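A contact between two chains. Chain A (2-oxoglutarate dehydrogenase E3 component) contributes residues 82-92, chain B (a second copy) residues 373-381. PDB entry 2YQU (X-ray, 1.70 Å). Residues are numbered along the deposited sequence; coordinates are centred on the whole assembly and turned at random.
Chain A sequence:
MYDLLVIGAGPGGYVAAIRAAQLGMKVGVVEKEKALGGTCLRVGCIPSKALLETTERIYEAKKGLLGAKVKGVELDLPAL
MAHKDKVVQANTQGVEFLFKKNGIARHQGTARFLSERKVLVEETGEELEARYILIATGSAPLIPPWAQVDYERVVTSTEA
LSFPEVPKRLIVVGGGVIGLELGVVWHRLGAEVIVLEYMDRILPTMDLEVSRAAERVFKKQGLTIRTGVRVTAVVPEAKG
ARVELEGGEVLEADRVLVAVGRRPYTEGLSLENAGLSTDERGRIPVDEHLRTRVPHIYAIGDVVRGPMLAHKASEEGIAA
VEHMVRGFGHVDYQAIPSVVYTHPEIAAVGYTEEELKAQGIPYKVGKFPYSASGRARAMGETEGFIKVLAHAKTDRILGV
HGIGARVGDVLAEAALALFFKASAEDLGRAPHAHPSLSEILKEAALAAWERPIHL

Chain A (82-92) AHKDKVVQANT
Chain B 373-381: SGRARAMGE

Residues 82-92 of chain A are helical throughout, within a longer helix; in chain B a short helix starts at Gly374(B). Their axes approach to 9.4 Å with an angle of 156° between N-to-C directions, so the helices run nearly antiparallel. The register is set by CA pairs: Val87(A) lies 6.0 Å from Ala378(B), and Asn91(A) 6.6 Å from Gly374(B). Together the stretches bury 304 Å².

Arg377(B) contributes most, 69 Å². Its CA-to-CB bond points toward chain A, and chi1 to chi3 of t, p, p (-164°, 64°, 68°), with chi4 at 91°, fold the chain so that NH2 comes 3.1 Å from Ala90(A) CB. Ala90(A), itself directed toward chain B, offers only a methyl there. The aliphatic part also packs: Arg377(B) CG is 4.0 Å from Val87(A) CG2.

His83(A), covered by 47 Å², makes the one hydrogen bond across the contact. Its CB points sideways, but chi1 of 170° (t) and chi2 of 70° bring the ring end nearer, and NE2 donates to Ala378(B) O at 2.8 Å and 165°. That carbonyl lies near the ring plane, as the donor requires, in the last turn, where Gly380(B) leaves helical geometry at phi/psi 88/21. This Schellman motif suits glycine, since a CB would jam against the preceding carbonyl.

Val87(A), also covered by 47 Å² and buried, fills the middle with chi1 at 173° (t). CG2 reaches Arg377(B) O at 3.5 Å, and CG1 meets Ala378(B) CB at 4.4 Å.

At the other end, Asn91(A), chi1 -83° (m), chi2 -93°, donates from ND2 to Val87(A) O at 2.7 Å and 174°, leaving OD1 3.6 Å from Gly374(B) CA. An ideal CB on Gly374(B) would sit a tight 3.3 Å from Asn91(A) OD1.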

# COMPACT_ATOMS: atom_id res chain seq x y z
N ALA A 82 -8.07 11.03 -23.07
CA ALA A 82 -9.16 11.80 -22.47
C ALA A 82 -9.15 11.62 -20.95
O ALA A 82 -9.36 12.57 -20.22
CB ALA A 82 -10.49 11.39 -23.06
N HIS A 83 -8.91 10.40 -20.49
CA HIS A 83 -8.81 10.13 -19.05
C HIS A 83 -7.65 10.94 -18.46
O HIS A 83 -7.80 11.58 -17.42
CB HIS A 83 -8.62 8.63 -18.78
CG HIS A 83 -8.29 8.33 -17.35
ND1 HIS A 83 -9.21 8.48 -16.33
CD2 HIS A 83 -7.14 7.94 -16.76
CE1 HIS A 83 -8.64 8.17 -15.18
NE2 HIS A 83 -7.38 7.84 -15.41
N LYS A 84 -6.51 10.90 -19.13
CA LYS A 84 -5.31 11.61 -18.69
C LYS A 84 -5.64 13.09 -18.52
O LYS A 84 -5.36 13.68 -17.48
CB LYS A 84 -4.19 11.44 -19.72
CG LYS A 84 -2.88 12.16 -19.37
CD LYS A 84 -1.94 12.24 -20.58
CE LYS A 84 -2.49 13.16 -21.68
NZ LYS A 84 -1.47 13.54 -22.68
N ASP A 85 -6.26 13.66 -19.54
CA ASP A 85 -6.57 15.09 -19.55
C ASP A 85 -7.56 15.47 -18.46
O ASP A 85 -7.44 16.53 -17.86
CB ASP A 85 -7.14 15.52 -20.90
CG ASP A 85 -6.10 15.56 -22.00
OD1 ASP A 85 -6.50 15.48 -23.18
OD2 ASP A 85 -4.88 15.65 -21.79
N LYS A 86 -8.54 14.60 -18.22
CA LYS A 86 -9.57 14.83 -17.21
C LYS A 86 -8.97 14.80 -15.80
O LYS A 86 -9.35 15.59 -14.94
CB LYS A 86 -10.66 13.77 -17.34
CG LYS A 86 -11.86 13.96 -16.44
CD LYS A 86 -12.98 13.00 -16.85
CE LYS A 86 -14.20 13.14 -15.97
NZ LYS A 86 -15.37 12.46 -16.58
N VAL A 87 -8.04 13.88 -15.57
CA VAL A 87 -7.36 13.79 -14.28
C VAL A 87 -6.56 15.07 -14.04
O VAL A 87 -6.59 15.63 -12.95
CB VAL A 87 -6.42 12.56 -14.20
CG1 VAL A 87 -5.61 12.60 -12.92
CG2 VAL A 87 -7.20 11.25 -14.30
N VAL A 88 -5.85 15.53 -15.07
CA VAL A 88 -5.05 16.75 -14.97
C VAL A 88 -5.94 17.95 -14.70
O VAL A 88 -5.65 18.74 -13.80
CB VAL A 88 -4.21 16.98 -16.25
CG1 VAL A 88 -3.64 18.39 -16.30
CG2 VAL A 88 -3.07 15.94 -16.34
N GLN A 89 -7.03 18.06 -15.46
CA GLN A 89 -8.00 19.16 -15.32
C GLN A 89 -8.54 19.23 -13.89
O GLN A 89 -8.62 20.30 -13.31
CB GLN A 89 -9.13 19.05 -16.37
CG GLN A 89 -10.57 19.41 -15.91
CD GLN A 89 -11.56 18.23 -15.99
OE1 GLN A 89 -11.62 17.38 -15.08
NE2 GLN A 89 -12.32 18.16 -17.09
N ALA A 90 -8.87 18.08 -13.31
CA ALA A 90 -9.44 18.02 -11.96
C ALA A 90 -8.43 18.47 -10.91
O ALA A 90 -8.78 19.14 -9.94
CB ALA A 90 -9.92 16.60 -11.64
N ASN A 91 -7.17 18.10 -11.11
CA ASN A 91 -6.10 18.45 -10.18
C ASN A 91 -5.75 19.94 -10.23
O ASN A 91 -5.58 20.57 -9.18
CB ASN A 91 -4.85 17.60 -10.43
CG ASN A 91 -4.92 16.25 -9.77
OD1 ASN A 91 -4.45 16.08 -8.65
ND2 ASN A 91 -5.49 15.28 -10.46
N THR A 92 -5.64 20.51 -11.44
CA THR A 92 -5.30 21.93 -11.58
C THR A 92 -6.43 22.79 -11.02
O THR A 92 -6.17 23.82 -10.39
CB THR A 92 -5.00 22.37 -13.05
OG1 THR A 92 -6.10 22.04 -13.90
CG2 THR A 92 -3.82 21.64 -13.64
N SER B 373 -7.77 12.89 -4.13
CA SER B 373 -6.46 12.28 -4.29
C SER B 373 -6.04 12.22 -5.77
O SER B 373 -6.76 11.67 -6.59
CB SER B 373 -6.46 10.86 -3.71
OG SER B 373 -5.40 10.11 -4.23
N GLY B 374 -4.87 12.78 -6.07
CA GLY B 374 -4.30 12.73 -7.40
C GLY B 374 -4.12 11.32 -7.91
O GLY B 374 -4.55 11.00 -9.02
N ARG B 375 -3.48 10.47 -7.11
CA ARG B 375 -3.26 9.07 -7.46
C ARG B 375 -4.57 8.29 -7.67
O ARG B 375 -4.70 7.55 -8.64
CB ARG B 375 -2.40 8.38 -6.41
CG ARG B 375 -1.90 7.01 -6.81
CD ARG B 375 -0.99 7.01 -8.04
NE ARG B 375 -0.45 5.67 -8.32
CZ ARG B 375 0.54 5.10 -7.64
NH1 ARG B 375 0.94 3.88 -7.97
NH2 ARG B 375 1.15 5.72 -6.65
N ALA B 376 -5.52 8.45 -6.75
CA ALA B 376 -6.81 7.78 -6.87
C ALA B 376 -7.49 8.16 -8.18
O ALA B 376 -7.98 7.30 -8.89
CB ALA B 376 -7.71 8.13 -5.69
N ARG B 377 -7.48 9.44 -8.51
CA ARG B 377 -8.12 9.90 -9.73
C ARG B 377 -7.45 9.29 -10.96
O ARG B 377 -8.14 8.86 -11.88
CB ARG B 377 -8.11 11.43 -9.81
CG ARG B 377 -9.09 12.01 -10.82
CD ARG B 377 -10.57 11.75 -10.55
NE ARG B 377 -11.10 12.44 -9.37
CZ ARG B 377 -11.67 13.64 -9.38
NH1 ARG B 377 -12.13 14.16 -8.25
NH2 ARG B 377 -11.80 14.34 -10.51
N ALA B 378 -6.13 9.24 -10.95
CA ALA B 378 -5.35 8.63 -12.04
C ALA B 378 -5.73 7.15 -12.27
O ALA B 378 -5.77 6.69 -13.41
CB ALA B 378 -3.86 8.77 -11.76
N MET B 379 -6.02 6.43 -11.18
CA MET B 379 -6.47 5.03 -11.24
C MET B 379 -7.91 4.85 -11.72
O MET B 379 -8.32 3.73 -12.03
CB MET B 379 -6.42 4.40 -9.85
CG MET B 379 -5.06 4.26 -9.25
SD MET B 379 -5.22 3.90 -7.48
CE MET B 379 -5.83 2.23 -7.56
N GLY B 380 -8.69 5.93 -11.71
CA GLY B 380 -10.11 5.85 -11.99
C GLY B 380 -10.94 5.57 -10.75
O GLY B 380 -12.07 5.11 -10.85
N GLU B 381 -10.36 5.86 -9.58
CA GLU B 381 -11.04 5.75 -8.29
C GLU B 381 -11.40 7.13 -7.74
O GLU B 381 -10.58 8.05 -7.74
CB GLU B 381 -10.14 5.04 -7.28
CG GLU B 381 -9.85 3.59 -7.61
CD GLU B 381 -11.05 2.69 -7.44
OE1 GLU B 381 -11.13 1.68 -8.17
OE2 GLU B 381 -11.91 3.00 -6.59